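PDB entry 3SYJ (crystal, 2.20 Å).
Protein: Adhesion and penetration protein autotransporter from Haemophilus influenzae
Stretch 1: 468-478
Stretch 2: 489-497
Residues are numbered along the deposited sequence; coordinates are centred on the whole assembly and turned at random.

Stretch 1, residues 468-478: TDKFYFGFRGG
Stretch 2 (489-497) FKRIQNTDE

The two stretches belong to one chain and run parallel. Residues 471-473 form a strand with extended phi/psi: -105/137 at Phe471, -144/144 at Tyr472 and -92/106 at Phe473. In stretch 2, Gln493 (-75/119) and Asn494 (-152/150) lie alongside. The register sets Tyr472 beside Gln493, with CA atoms 4.6 Å apart, and Phe473 beside Asn494, with CA atoms 4.5 Å apart. Phe473 N donates a nearly straight hydrogen bond to Gln493 O, 2.9 Å away. Tyr472 CA also makes a CA-H...O contact of 3.4 Å to Gln493 O.

After the strand, a type II turn runs from Gly474 to Gly477, with Phe475 at -50/114 and Arg476 at 72/0. Gly477 N closes it on Gly474 O at 2.9 Å. The turn leaves Arg476 N free to donate to Asp496 OD2 at 2.7 Å, so a carboxylate ties stretch 2 to the turn. Asp496 has chi1 p. A water adds a bridge, lying 2.7 Å from Gly474 O and 2.9 Å from Asp496 OD1.

At the other end, Lys490 NZ and Asp469 OD2 form a salt bridge at 2.9 Å. Both side chains start sideways with chi1 m, and their charged ends converge. Gln493, also m, sends NE2 to Asp469 O at 2.9 Å; the bent angle makes this hydrogen bond weak. Another water accepts from Gln493 N at 3.1 Å and lies 2.8 Å from Thr468 O.

Apolar contacts complete the packing. Thr468 (chi1 p) points toward stretch 2, and its CB sits over the Phe489 ring face, 4.1 Å from the centroid, in a CH-pi contact. Phe473 (m) meets Ile492 (m) at its ring edge, with CE2 3.8 Å from CG2. Tyr472 CB and Gln493 CB come within 3.5 Å of each other, though the end of the Tyr472 side chain leads away. Together the stretches bury 689 Å².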

ATOM      1  N   THR A 468      24.901 -35.842  25.788  1.00 16.93           N
ATOM      2  CA  THR A 468      24.860 -35.300  24.435  1.00 18.84           C
ATOM      3  C   THR A 468      26.246 -35.187  23.805  1.00 21.61           C
ATOM      4  O   THR A 468      26.369 -35.051  22.595  1.00 20.31           O
ATOM      5  CB  THR A 468      24.142 -33.943  24.361  1.00 18.89           C
ATOM      6  OG1 THR A 468      24.859 -32.975  25.126  1.00 17.39           O
ATOM      7  CG2 THR A 468      22.708 -34.061  24.884  1.00 21.36           C
ATOM      8  N   ASP A 469      27.285 -35.245  24.629  1.00 22.60           N
ATOM      9  CA  ASP A 469      28.655 -35.260  24.126  1.00 21.79           C
ATOM     10  C   ASP A 469      28.999 -36.615  23.517  1.00 19.19           C
ATOM     11  O   ASP A 469      29.965 -36.729  22.772  1.00 20.03           O
ATOM     12  CB  ASP A 469      29.642 -34.939  25.256  1.00 21.45           C
ATOM     13  CG  ASP A 469      29.602 -33.475  25.670  1.00 33.75           C
ATOM     14  OD1 ASP A 469      29.026 -32.652  24.912  1.00 38.77           O
ATOM     15  OD2 ASP A 469      30.147 -33.149  26.750  1.00 37.95           O
ATOM     16  N   LYS A 470      28.209 -37.634  23.843  1.00 16.82           N
ATOM     17  CA  LYS A 470      28.455 -38.999  23.378  1.00 18.56           C
ATOM     18  C   LYS A 470      27.512 -39.426  22.233  1.00 18.66           C
ATOM     19  O   LYS A 470      27.418 -40.606  21.903  1.00 20.22           O
ATOM     20  CB  LYS A 470      28.315 -39.977  24.550  1.00 23.92           C
ATOM     21  CG  LYS A 470      29.385 -39.840  25.628  1.00 25.93           C
ATOM     22  CD  LYS A 470      30.626 -40.628  25.249  1.00 33.17           C
ATOM     23  CE  LYS A 470      31.731 -40.460  26.279  1.00 49.46           C
ATOM     24  NZ  LYS A 470      32.157 -39.033  26.389  1.00 57.24           N
ATOM     25  N   PHE A 471      26.803 -38.467  21.647  1.00 13.54           N
ATOM     26  CA  PHE A 471      25.899 -38.746  20.543  1.00 15.91           C
ATOM     27  C   PHE A 471      26.584 -38.259  19.277  1.00 15.74           C
ATOM     28  O   PHE A 471      27.192 -37.192  19.266  1.00 18.06           O
ATOM     29  CB  PHE A 471      24.565 -38.016  20.749  1.00 17.85           C
ATOM     30  CG  PHE A 471      23.523 -38.325  19.700  1.00 16.16           C
ATOM     31  CD1 PHE A 471      22.471 -39.191  19.980  1.00 16.81           C
ATOM     32  CD2 PHE A 471      23.582 -37.738  18.447  1.00 15.12           C
ATOM     33  CE1 PHE A 471      21.510 -39.480  19.022  1.00 15.28           C
ATOM     34  CE2 PHE A 471      22.628 -38.022  17.479  1.00 13.93           C
ATOM     35  CZ  PHE A 471      21.593 -38.892  17.763  1.00 16.22           C
ATOM     36  N   TYR A 472      26.510 -39.041  18.213  1.00 14.14           N
ATOM     37  CA  TYR A 472      27.125 -38.617  16.963  1.00 12.88           C
ATOM     38  C   TYR A 472      26.327 -39.044  15.739  1.00 14.04           C
ATOM     39  O   TYR A 472      25.727 -40.128  15.714  1.00 13.26           O
ATOM     40  CB  TYR A 472      28.563 -39.138  16.857  1.00 12.85           C
ATOM     41  CG  TYR A 472      28.656 -40.644  16.752  1.00 15.14           C
ATOM     42  CD1 TYR A 472      28.687 -41.273  15.511  1.00 12.15           C
ATOM     43  CD2 TYR A 472      28.694 -41.436  17.891  1.00 12.34           C
ATOM     44  CE1 TYR A 472      28.752 -42.654  15.410  1.00 12.07           C
ATOM     45  CE2 TYR A 472      28.766 -42.808  17.801  1.00 15.80           C
ATOM     46  CZ  TYR A 472      28.796 -43.416  16.558  1.00 14.37           C
ATOM     47  OH  TYR A 472      28.867 -44.791  16.478  1.00 13.93           O
ATOM     48  N   PHE A 473      26.322 -38.174  14.732  1.00 15.84           N
ATOM     49  CA  PHE A 473      25.899 -38.544  13.392  1.00 13.41           C
ATOM     50  C   PHE A 473      27.133 -38.995  12.605  1.00 17.02           C
ATOM     51  O   PHE A 473      27.977 -38.184  12.214  1.00 14.76           O
ATOM     52  CB  PHE A 473      25.218 -37.367  12.692  1.00 12.49           C
ATOM     53  CG  PHE A 473      24.027 -36.825  13.431  1.00 12.73           C
ATOM     54  CD1 PHE A 473      22.750 -37.259  13.128  1.00 11.05           C
ATOM     55  CD2 PHE A 473      24.187 -35.881  14.436  1.00 12.82           C
ATOM     56  CE1 PHE A 473      21.650 -36.756  13.813  1.00 13.53           C
ATOM     57  CE2 PHE A 473      23.092 -35.378  15.123  1.00 11.60           C
ATOM     58  CZ  PHE A 473      21.826 -35.816  14.811  1.00 13.35           C
ATOM     59  N   GLY A 474      27.247 -40.299  12.388  1.00 17.90           N
ATOM     60  CA  GLY A 474      28.358 -40.828  11.626  1.00 13.51           C
ATOM     61  C   GLY A 474      28.119 -40.726  10.133  1.00 13.71           C
ATOM     62  O   GLY A 474      27.364 -39.872   9.673  1.00 14.07           O
ATOM     63  N   PHE A 475      28.776 -41.606   9.385  1.00 13.38           N
ATOM     64  CA  PHE A 475      28.668 -41.679   7.930  1.00 14.75           C
ATOM     65  C   PHE A 475      27.219 -41.702   7.486  1.00 12.90           C
ATOM     66  O   PHE A 475      26.497 -42.654   7.778  1.00 15.88           O
ATOM     67  CB  PHE A 475      29.369 -42.948   7.444  1.00 12.34           C
ATOM     68  CG  PHE A 475      29.274 -43.184   5.964  1.00 11.93           C
ATOM     69  CD1 PHE A 475      30.051 -42.451   5.084  1.00 13.20           C
ATOM     70  CD2 PHE A 475      28.447 -44.181   5.451  1.00 13.69           C
ATOM     71  CE1 PHE A 475      29.986 -42.682   3.715  1.00 15.89           C
ATOM     72  CE2 PHE A 475      28.375 -44.421   4.076  1.00 15.21           C
ATOM     73  CZ  PHE A 475      29.149 -43.671   3.210  1.00 15.52           C
ATOM     74  N   ARG A 476      26.805 -40.642   6.794  1.00 15.02           N
ATOM     75  CA  ARG A 476      25.450 -40.487   6.233  1.00 16.51           C
ATOM     76  C   ARG A 476      24.340 -40.216   7.267  1.00 17.78           C
ATOM     77  O   ARG A 476      23.175 -40.035   6.914  1.00 17.59           O
ATOM     78  CB  ARG A 476      25.096 -41.636   5.287  1.00 12.83           C
ATOM     79  CG  ARG A 476      25.850 -41.551   3.973  1.00 16.87           C
ATOM     80  CD  ARG A 476      25.535 -42.727   3.077  1.00 19.79           C
ATOM     81  NE  ARG A 476      26.382 -42.716   1.892  1.00 19.33           N
ATOM     82  CZ  ARG A 476      26.426 -43.699   1.001  1.00 21.43           C
ATOM     83  NH1 ARG A 476      25.671 -44.782   1.161  1.00 20.89           N
ATOM     84  NH2 ARG A 476      27.226 -43.599  -0.049  1.00 18.56           N
ATOM     85  N   GLY A 477      24.727 -40.162   8.535  1.00 14.71           N
ATOM     86  CA  GLY A 477      23.837 -39.713   9.591  1.00 16.42           C
ATOM     87  C   GLY A 477      22.508 -40.430   9.631  1.00 14.93           C
ATOM     88  O   GLY A 477      22.436 -41.637   9.392  1.00 14.98           O
ATOM     89  N   GLY A 478      21.459 -39.659   9.916  1.00 15.00           N
ATOM     90  CA  GLY A 478      20.129 -40.172  10.202  1.00 15.18           C
ATOM     91  C   GLY A 478      19.331 -39.121  10.967  1.00 15.16           C
ATOM     92  O   GLY A 478      19.768 -37.969  11.073  1.00 11.23           O
ATOM     93  N   PHE A 489      23.846 -29.008  23.507  1.00 15.79           N
ATOM     94  CA  PHE A 489      25.134 -29.562  23.091  1.00 18.12           C
ATOM     95  C   PHE A 489      26.248 -28.546  23.330  1.00 19.88           C
ATOM     96  O   PHE A 489      26.019 -27.332  23.283  1.00 19.10           O
ATOM     97  CB  PHE A 489      25.134 -29.883  21.598  1.00 14.23           C
ATOM     98  CG  PHE A 489      24.226 -31.012  21.198  1.00 12.30           C
ATOM     99  CD1 PHE A 489      24.734 -32.284  21.004  1.00 16.28           C
ATOM    100  CD2 PHE A 489      22.886 -30.793  20.962  1.00 14.21           C
ATOM    101  CE1 PHE A 489      23.914 -33.327  20.611  1.00 17.51           C
ATOM    102  CE2 PHE A 489      22.053 -31.829  20.565  1.00 14.25           C
ATOM    103  CZ  PHE A 489      22.568 -33.096  20.388  1.00 17.80           C
ATOM    104  N   LYS A 490      27.456 -29.039  23.579  1.00 20.51           N
ATOM    105  CA  LYS A 490      28.638 -28.190  23.496  1.00 22.12           C
ATOM    106  C   LYS A 490      29.024 -28.103  22.024  1.00 19.27           C
ATOM    107  O   LYS A 490      29.004 -27.026  21.432  1.00 19.97           O
ATOM    108  CB  LYS A 490      29.770 -28.764  24.338  1.00 25.21           C
ATOM    109  CG  LYS A 490      29.453 -28.758  25.820  1.00 27.64           C
ATOM    110  CD  LYS A 490      30.461 -29.571  26.612  1.00 33.58           C
ATOM    111  CE  LYS A 490      29.986 -29.787  28.040  1.00 43.63           C
ATOM    112  NZ  LYS A 490      30.609 -31.001  28.634  1.00 45.40           N
ATOM    113  N   ARG A 491      29.355 -29.249  21.435  1.00 17.48           N
ATOM    114  CA  ARG A 491      29.403 -29.376  19.983  1.00 18.97           C
ATOM    115  C   ARG A 491      28.639 -30.625  19.552  1.00 20.40           C
ATOM    116  O   ARG A 491      28.575 -31.614  20.291  1.00 22.77           O
ATOM    117  CB  ARG A 491      30.844 -29.423  19.464  1.00 18.70           C
ATOM    118  CG  ARG A 491      31.714 -30.495  20.081  1.00 21.28           C
ATOM    119  CD  ARG A 491      33.137 -30.485  19.490  1.00 24.91           C
ATOM    120  NE  ARG A 491      33.203 -31.347  18.324  1.00 23.70           N
ATOM    121  CZ  ARG A 491      33.593 -32.616  18.358  1.00 21.24           C
ATOM    122  NH1 ARG A 491      33.991 -33.174  19.493  1.00 15.73           N
ATOM    123  NH2 ARG A 491      33.592 -33.325  17.246  1.00 18.59           N
ATOM    124  N   ILE A 492      28.043 -30.583  18.366  1.00 18.95           N
ATOM    125  CA  ILE A 492      27.381 -31.765  17.834  1.00 16.19           C
ATOM    126  C   ILE A 492      28.377 -32.540  16.980  1.00 17.34           C
ATOM    127  O   ILE A 492      28.976 -31.984  16.066  1.00 20.97           O
ATOM    128  CB  ILE A 492      26.137 -31.395  16.994  1.00 17.72           C
ATOM    129  CG1 ILE A 492      25.195 -30.487  17.790  1.00 18.61           C
ATOM    130  CG2 ILE A 492      25.385 -32.647  16.557  1.00 12.25           C
ATOM    131  CD1 ILE A 492      24.093 -29.877  16.942  1.00 13.93           C
ATOM    132  N   GLN A 493      28.581 -33.813  17.296  1.00 18.81           N
ATOM    133  CA  GLN A 493      29.408 -34.666  16.455  1.00 15.58           C
ATOM    134  C   GLN A 493      28.622 -35.033  15.211  1.00 17.40           C
ATOM    135  O   GLN A 493      27.556 -35.647  15.291  1.00 14.61           O
ATOM    136  CB  GLN A 493      29.808 -35.930  17.195  1.00 14.72           C
ATOM    137  CG  GLN A 493      30.636 -35.678  18.423  1.00 15.17           C
ATOM    138  CD  GLN A 493      31.275 -36.946  18.924  1.00 18.72           C
ATOM    139  OE1 GLN A 493      32.124 -37.525  18.252  1.00 18.27           O
ATOM    140  NE2 GLN A 493      30.863 -37.393  20.110  1.00 22.44           N
ATOM    141  N   ASN A 494      29.144 -34.640  14.061  1.00 13.22           N
ATOM    142  CA  ASN A 494      28.479 -34.925  12.810  1.00 14.12           C
ATOM    143  C   ASN A 494      29.526 -35.027  11.720  1.00 16.75           C
ATOM    144  O   ASN A 494      30.569 -34.382  11.798  1.00 14.36           O
ATOM    145  CB  ASN A 494      27.454 -33.835  12.477  1.00 14.89           C
ATOM    146  CG  ASN A 494      28.102 -32.494  12.201  1.00 14.41           C
ATOM    147  OD1 ASN A 494      28.621 -31.843  13.113  1.00 17.75           O
ATOM    148  ND2 ASN A 494      28.070 -32.068  10.943  1.00 12.33           N
ATOM    149  N   THR A 495      29.234 -35.848  10.717  1.00 17.79           N
ATOM    150  CA  THR A 495      30.155 -36.133   9.620  1.00 16.87           C
ATOM    151  C   THR A 495      29.764 -35.442   8.309  1.00 20.14           C
ATOM    152  O   THR A 495      30.637 -34.992   7.565  1.00 15.43           O
ATOM    153  CB  THR A 495      30.266 -37.661   9.359  1.00 16.05           C
ATOM    154  OG1 THR A 495      31.076 -38.266  10.373  1.00 22.31           O
ATOM    155  CG2 THR A 495      30.903 -37.933   8.006  1.00 23.25           C
ATOM    156  N   ASP A 496      28.460 -35.359   8.028  1.00 18.57           N
ATOM    157  CA  ASP A 496      27.992 -34.890   6.716  1.00 16.87           C
ATOM    158  C   ASP A 496      26.553 -34.375   6.753  1.00 17.27           C
ATOM    159  O   ASP A 496      25.991 -34.183   7.831  1.00 16.55           O
ATOM    160  CB  ASP A 496      28.143 -36.004   5.673  1.00 15.89           C
ATOM    161  CG  ASP A 496      27.479 -37.297   6.099  1.00 19.78           C
ATOM    162  OD1 ASP A 496      26.349 -37.234   6.622  1.00 15.86           O
ATOM    163  OD2 ASP A 496      28.082 -38.376   5.907  1.00 17.93           O
ATOM    164  N   GLU A 497      25.958 -34.154   5.580  1.00 17.20           N
ATOM    165  CA  GLU A 497      24.609 -33.589   5.506  1.00 15.51           C
ATOM    166  C   GLU A 497      23.508 -34.605   5.797  1.00 17.78           C
ATOM    167  O   GLU A 497      22.338 -34.248   5.867  1.00 19.78           O
ATOM    168  CB  GLU A 497      24.361 -32.875   4.175  1.00 16.62           C
ATOM    169  CG  GLU A 497      25.077 -33.500   2.994  1.00 33.69           C
ATOM    170  CD  GLU A 497      24.828 -32.759   1.690  1.00 39.50           C
ATOM    171  OE1 GLU A 497      23.703 -32.249   1.489  1.00 35.83           O
ATOM    172  OE2 GLU A 497      25.763 -32.699   0.861  1.00 34.65           O
TER
HETATM  173  O   HOH W   1      27.318 -34.744  19.967  1.00 19.31           O
HETATM  174  O   HOH W   2      26.578 -37.254   9.478  1.00 14.22           O